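Local coordinates for protein phosphoserine phosphatase RsbX (Bacillus subtilis, PDB 3W41) that dephosphorylates RsbS as a PPM-type serine phosphatase and acts as a negative regulator of sigma-B activity, at residues Tyr15-Glu20 with Met182-Arg187; Lys22-Asp27 with Ser48-Asn53. All coordinates share one frame; numbering follows the deposited sequence.

Contact 1. Residues Tyr15-Glu20 with Met182-Arg187; sequences YQLNKE and MYTTSR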
loop_
_atom_site.group_PDB
_atom_site.type_symbol
_atom_site.label_atom_id
_atom_site.label_comp_id
_atom_site.label_asym_id
_atom_site.label_seq_id
_atom_site.Cartn_x
_atom_site.Cartn_y
_atom_site.Cartn_z
ATOM N N TYR A 15 -2.181 -7.578 -5.981
ATOM C CA TYR A 15 -2.908 -8.795 -5.699
ATOM C C TYR A 15 -3.974 -8.505 -4.667
ATOM O O TYR A 15 -3.704 -7.844 -3.635
ATOM C CB TYR A 15 -1.938 -9.828 -5.147
ATOM C CG TYR A 15 -2.473 -11.244 -5.014
ATOM C CD1 TYR A 15 -2.702 -12.025 -6.139
ATOM C CD2 TYR A 15 -2.720 -11.811 -3.766
ATOM C CE1 TYR A 15 -3.178 -13.334 -6.033
ATOM C CE2 TYR A 15 -3.189 -13.130 -3.643
ATOM C CZ TYR A 15 -3.416 -13.879 -4.787
ATOM O OH TYR A 15 -3.884 -15.175 -4.706
ATOM N N GLN A 16 -5.185 -8.991 -4.918
ATOM C CA GLN A 16 -6.235 -8.808 -3.929
ATOM C C GLN A 16 -7.118 -10.020 -3.914
ATOM O O GLN A 16 -7.550 -10.483 -4.966
ATOM C CB GLN A 16 -7.064 -7.557 -4.215
ATOM C CG GLN A 16 -8.129 -7.310 -3.141
ATOM C CD GLN A 16 -8.848 -6.024 -3.377
ATOM O OE1 GLN A 16 -9.796 -5.980 -4.168
ATOM N NE2 GLN A 16 -8.437 -4.964 -2.675
ATOM N N LEU A 17 -7.379 -10.521 -2.705
ATOM C CA LEU A 17 -8.256 -11.668 -2.493
ATOM C C LEU A 17 -9.178 -11.354 -1.344
ATOM O O LEU A 17 -8.720 -10.960 -0.276
ATOM C CB LEU A 17 -7.444 -12.882 -2.087
ATOM C CG LEU A 17 -7.289 -14.128 -2.946
ATOM C CD1 LEU A 17 -7.280 -13.860 -4.453
ATOM C CD2 LEU A 17 -6.038 -14.873 -2.448
ATOM N N ASN A 18 -10.473 -11.550 -1.534
ATOM C CA ASN A 18 -11.420 -11.466 -0.421
ATOM C C ASN A 18 -11.207 -12.607 0.550
ATOM O O ASN A 18 -10.717 -13.654 0.154
ATOM C CB ASN A 18 -12.854 -11.560 -0.943
ATOM C CG ASN A 18 -13.260 -10.346 -1.732
ATOM O OD1 ASN A 18 -12.416 -9.553 -2.138
ATOM N ND2 ASN A 18 -14.552 -10.183 -1.958
ATOM N N LYS A 19 -11.571 -12.414 1.808
ATOM C CA LYS A 19 -11.706 -13.540 2.716
ATOM C C LYS A 19 -12.609 -14.558 2.025
ATOM O O LYS A 19 -13.595 -14.213 1.387
ATOM C CB LYS A 19 -12.375 -13.064 3.995
ATOM C CG LYS A 19 -12.485 -14.142 5.077
ATOM C CD LYS A 19 -13.170 -13.576 6.291
ATOM C CE LYS A 19 -13.302 -14.631 7.372
ATOM N NZ LYS A 19 -14.065 -14.123 8.555
ATOM N N GLU A 20 -12.250 -15.837 2.120
ATOM C CA GLU A 20 -13.068 -16.857 1.450
ATOM C C GLU A 20 -14.546 -16.801 1.906
ATOM O O GLU A 20 -14.827 -16.709 3.109
ATOM C CB GLU A 20 -12.480 -18.249 1.710
ATOM C CG GLU A 20 -13.084 -19.341 0.824
ATOM C CD GLU A 20 -12.709 -20.763 1.253
ATOM O OE1 GLU A 20 -11.530 -21.025 1.572
ATOM O OE2 GLU A 20 -13.610 -21.610 1.259
ATOM N N MET A 182 1.733 -19.191 -0.361
ATOM C CA MET A 182 1.441 -20.058 0.786
ATOM C C MET A 182 0.898 -19.316 1.997
ATOM O O MET A 182 0.285 -19.908 2.876
ATOM C CB MET A 182 2.657 -20.883 1.191
ATOM C CG MET A 182 3.894 -20.074 1.525
ATOM S SD MET A 182 5.085 -21.168 2.309
ATOM C CE MET A 182 6.634 -20.326 2.035
ATOM N N TYR A 183 1.137 -18.018 2.043
ATOM C CA TYR A 183 0.598 -17.198 3.106
ATOM C C TYR A 183 -0.743 -16.607 2.718
ATOM O O TYR A 183 -1.554 -16.281 3.586
ATOM C CB TYR A 183 1.615 -16.130 3.502
ATOM C CG TYR A 183 2.945 -16.756 3.859
ATOM C CD1 TYR A 183 3.057 -17.612 4.959
ATOM C CD2 TYR A 183 4.076 -16.545 3.067
ATOM C CE1 TYR A 183 4.269 -18.217 5.279
ATOM C CE2 TYR A 183 5.302 -17.142 3.389
ATOM C CZ TYR A 183 5.388 -17.973 4.490
ATOM O OH TYR A 183 6.590 -18.566 4.812
ATOM N N THR A 184 -1.010 -16.503 1.419
ATOM C CA THR A 184 -2.312 -15.993 0.983
ATOM C C THR A 184 -3.387 -17.051 1.186
ATOM O O THR A 184 -4.533 -16.731 1.491
ATOM C CB THR A 184 -2.321 -15.495 -0.485
ATOM O OG1 THR A 184 -2.172 -16.600 -1.385
ATOM C CG2 THR A 184 -1.225 -14.438 -0.722
ATOM N N THR A 185 -2.989 -18.310 1.049
ATOM C CA THR A 185 -3.904 -19.435 1.195
ATOM C C THR A 185 -4.466 -19.562 2.620
ATOM O O THR A 185 -5.597 -20.029 2.808
ATOM C CB THR A 185 -3.232 -20.758 0.715
ATOM O OG1 THR A 185 -4.238 -21.736 0.435
ATOM C CG2 THR A 185 -2.247 -21.314 1.751
ATOM N N SER A 186 -3.683 -19.108 3.604
ATOM C CA SER A 186 -4.025 -19.212 5.024
ATOM C C SER A 186 -4.652 -17.937 5.594
ATOM O O SER A 186 -4.826 -17.810 6.805
ATOM C CB SER A 186 -2.779 -19.596 5.837
ATOM O OG SER A 186 -1.714 -18.687 5.588
ATOM N N ARG A 187 -5.008 -16.997 4.724
ATOM C CA ARG A 187 -5.624 -15.752 5.189
ATOM C C ARG A 187 -6.961 -16.014 5.900
ATOM O O ARG A 187 -7.660 -16.988 5.597
ATOM C CB ARG A 187 -5.825 -14.795 4.015
ATOM C CG ARG A 187 -6.971 -15.181 3.120
ATOM C CD ARG A 187 -6.970 -14.452 1.778
ATOM N NE ARG A 187 -8.143 -14.850 1.014
ATOM C CZ ARG A 187 -8.276 -16.016 0.382
ATOM N NH1 ARG A 187 -7.276 -16.903 0.377
ATOM N NH2 ARG A 187 -9.405 -16.285 -0.258
HETATM O O HOH W 1 -10.090 -16.773 3.663
#
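Arg187 lays its guanidinium group beside the end of strand 10-17 and takes hold of Asn18 O side-on: Arg187 NE and NH2 each reach that one oxygen at 3.0 Å. The oxygen lies near the guanidinium plane, while NE comes from above the carbonyl plane and NH2 nearly end-on to the C=O bond. Arg187 NH1 donates to Thr184 O at 3.0 Å, so the one flat cation bridges the two backbones and has its rotation fixed. Thr184 O also takes Arg187 N from the opposite face of its plane, within the type I turn 184-187.

The tight part is the apolar side, where Leu17 and Tyr15 pack. Leu17 CD2 lies against one guanidinium face, 3.7 Å from Arg187 NH1. Next to it Tyr15, its ring swung opposite the backbone N (chi1 -170°), brings CE2 to 3.8 Å from Thr184 CG2. The other guanidinium face is looser: a water there accepts from Glu20 N (2.8 Å) and donates to Arg187 O. Glu20 passes close with its backbone and CB, but its carboxylate stays away, OE1 lying 5.5 Å from Arg187 NH2.

The contact joins the C-terminal end of helix 173-184 to strand 10-17 at the protein surface, with Leu191 of neighbouring strand 191-198 touched by both Tyr15 and Thr184.

Contact 2. Residues Lys22-Asp27 with Ser48-Asn53; sequences KSICGD and SGSLAN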
loop_
_atom_site.group_PDB
_atom_site.type_symbol
_atom_site.label_atom_id
_atom_site.label_comp_id
_atom_site.label_asym_id
_atom_site.label_seq_id
_atom_site.Cartn_x
_atom_site.Cartn_y
_atom_site.Cartn_z
ATOM N N LYS A 22 -16.578 -14.341 1.379
ATOM C CA LYS A 22 -16.978 -12.931 1.596
ATOM C C LYS A 22 -17.121 -12.255 0.224
ATOM O O LYS A 22 -16.157 -12.195 -0.545
ATOM C CB LYS A 22 -15.888 -12.254 2.449
ATOM C CG LYS A 22 -16.201 -10.868 3.049
ATOM C CD LYS A 22 -14.981 -10.310 3.816
ATOM C CE LYS A 22 -15.253 -8.890 4.322
ATOM N NZ LYS A 22 -14.081 -8.298 5.043
ATOM N N SER A 23 -18.309 -11.743 -0.101
ATOM C CA SER A 23 -18.501 -11.100 -1.403
ATOM C C SER A 23 -17.977 -9.666 -1.465
ATOM O O SER A 23 -17.532 -9.225 -2.533
ATOM C CB SER A 23 -19.969 -11.120 -1.866
ATOM O OG SER A 23 -20.809 -10.625 -0.862
ATOM N N ILE A 24 -18.059 -8.948 -0.346
ATOM C CA ILE A 24 -17.721 -7.520 -0.338
ATOM C C ILE A 24 -16.358 -7.339 0.296
ATOM O O ILE A 24 -16.199 -7.527 1.516
ATOM C CB ILE A 24 -18.715 -6.664 0.468
ATOM C CG1 ILE A 24 -20.154 -6.898 -0.017
ATOM C CG2 ILE A 24 -18.330 -5.175 0.365
ATOM C CD1 ILE A 24 -21.211 -6.314 0.923
ATOM N N CYS A 25 -15.394 -6.932 -0.516
ATOM C CA CYS A 25 -14.045 -6.686 -0.005
ATOM C C CYS A 25 -14.016 -5.371 0.792
ATOM O O CYS A 25 -14.536 -4.375 0.327
ATOM C CB CYS A 25 -13.071 -6.603 -1.165
ATOM S SG CYS A 25 -11.328 -6.586 -0.669
ATOM N N GLY A 26 -13.394 -5.408 1.959
ATOM C CA GLY A 26 -13.228 -4.191 2.767
ATOM C C GLY A 26 -11.959 -3.409 2.477
ATOM O O GLY A 26 -11.790 -2.298 2.986
ATOM N N ASP A 27 -11.073 -3.986 1.673
ATOM C CA ASP A 27 -9.814 -3.319 1.278
ATOM C C ASP A 27 -10.014 -2.582 -0.045
ATOM O O ASP A 27 -10.864 -2.984 -0.861
ATOM C CB ASP A 27 -8.712 -4.354 0.987
ATOM C CG ASP A 27 -8.128 -5.083 2.216
ATOM O OD1 ASP A 27 -8.518 -4.848 3.382
ATOM O OD2 ASP A 27 -7.207 -5.957 1.975
ATOM N N SER A 48 -17.289 -4.214 8.944
ATOM C CA SER A 48 -17.627 -5.221 7.942
ATOM C C SER A 48 -18.543 -4.704 6.824
ATOM O O SER A 48 -19.113 -3.608 6.905
ATOM C CB SER A 48 -18.323 -6.412 8.626
ATOM O OG SER A 48 -19.516 -6.000 9.290
ATOM N N GLY A 49 -18.729 -5.530 5.821
ATOM C CA GLY A 49 -19.738 -5.315 4.786
ATOM C C GLY A 49 -19.562 -4.066 3.952
ATOM O O GLY A 49 -18.439 -3.589 3.724
ATOM N N SER A 50 -20.673 -3.495 3.508
ATOM C CA SER A 50 -20.658 -2.357 2.603
ATOM C C SER A 50 -20.047 -1.119 3.242
ATOM O O SER A 50 -19.423 -0.307 2.551
ATOM C CB SER A 50 -22.073 -2.041 2.114
ATOM O OG SER A 50 -22.625 -3.192 1.535
ATOM N N LEU A 51 -20.218 -0.969 4.548
ATOM C CA LEU A 51 -19.749 0.228 5.213
ATOM C C LEU A 51 -18.211 0.227 5.302
ATOM O O LEU A 51 -17.591 1.284 5.178
ATOM C CB LEU A 51 -20.445 0.392 6.567
ATOM C CG LEU A 51 -21.944 0.764 6.394
ATOM C CD1 LEU A 51 -22.676 0.836 7.722
ATOM C CD2 LEU A 51 -22.163 2.066 5.628
ATOM N N ALA A 52 -17.585 -0.940 5.451
ATOM C CA ALA A 52 -16.110 -1.006 5.396
ATOM C C ALA A 52 -15.619 -0.615 4.012
ATOM O O ALA A 52 -14.694 0.190 3.855
ATOM C CB ALA A 52 -15.602 -2.400 5.739
ATOM N N ASN A 53 -16.259 -1.169 2.998
ATOM C CA ASN A 53 -15.945 -0.826 1.630
ATOM C C ASN A 53 -16.149 0.651 1.337
ATOM O O ASN A 53 -15.321 1.270 0.678
ATOM C CB ASN A 53 -16.770 -1.709 0.674
ATOM C CG ASN A 53 -16.438 -1.446 -0.773
ATOM O OD1 ASN A 53 -16.929 -0.512 -1.375
ATOM N ND2 ASN A 53 -15.573 -2.270 -1.330
HETATM O O HOH W 2 -16.193 -5.256 3.567
#
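Asn53 ND2 donates to Cys25 O over 2.9 Å in an almost straight bond, the N-H...O angle being 175°. In this PP2C-type fold it ties the loop leading into strand 27-33 to the N-terminal part of helix 49-65. The oxygen lies in the amide plane of Asn53, and the nitrogen arrives close to the line of the carbonyl bond. With CG anti to the backbone N (chi1 -177°), the amide extends from the helix toward the loop.

Ile24 fills the rest of the interface with its methyl groups, against backbone and side-chain atoms alike. Its CG2 methyl sits 3.7 Å from Gly49 O and also meets Asn53 CB, while Ile24 CD1 reaches out to Ser50 OG at 3.5 Å. The branched side chain therefore lies alongside residues 49-53, at about a right angle to that of Asn53. Gly26, in the buried part of the contact, passes close to the helix backbone, its CA 4.5 Å from Asn53 CA.

Outside the two segments, Gly26 N donates to Asp190 OD2, an oxygen that also pairs with Lys22 NZ, and Gly26 O is bonded by Ser56 OG farther along the helix. A magnesium ion is bound nearby.

A water bridges the two backbones beside Gly49, donating to Gly49 O at 2.8 Å and to Ile24 O at 3.1 Å.

From the N terminus, after strand 2-6 the chain follows strand 10-17 through 15-20, the first half of contact 1, then turns at once into the loop 22-27 of contact 2. Strands 27-33 and 37-45 form a hairpin that brings it back to 48-53, where contact 2 closes a short loop. Contact 1 closes only when the chain arrives at 182-187, so contact 2 is nested inside it. Contact 1 fastens helix 173-184 to the six-stranded sheet; contact 2 fastens helix 49-65 to the connection between the two sheets. Their centres are 15 Å apart, yet they touch: Asn18 OD1 packs 3.2 Å from Cys25 CB, and Asn18 ND2 hydrogen-bonds Lys22 O.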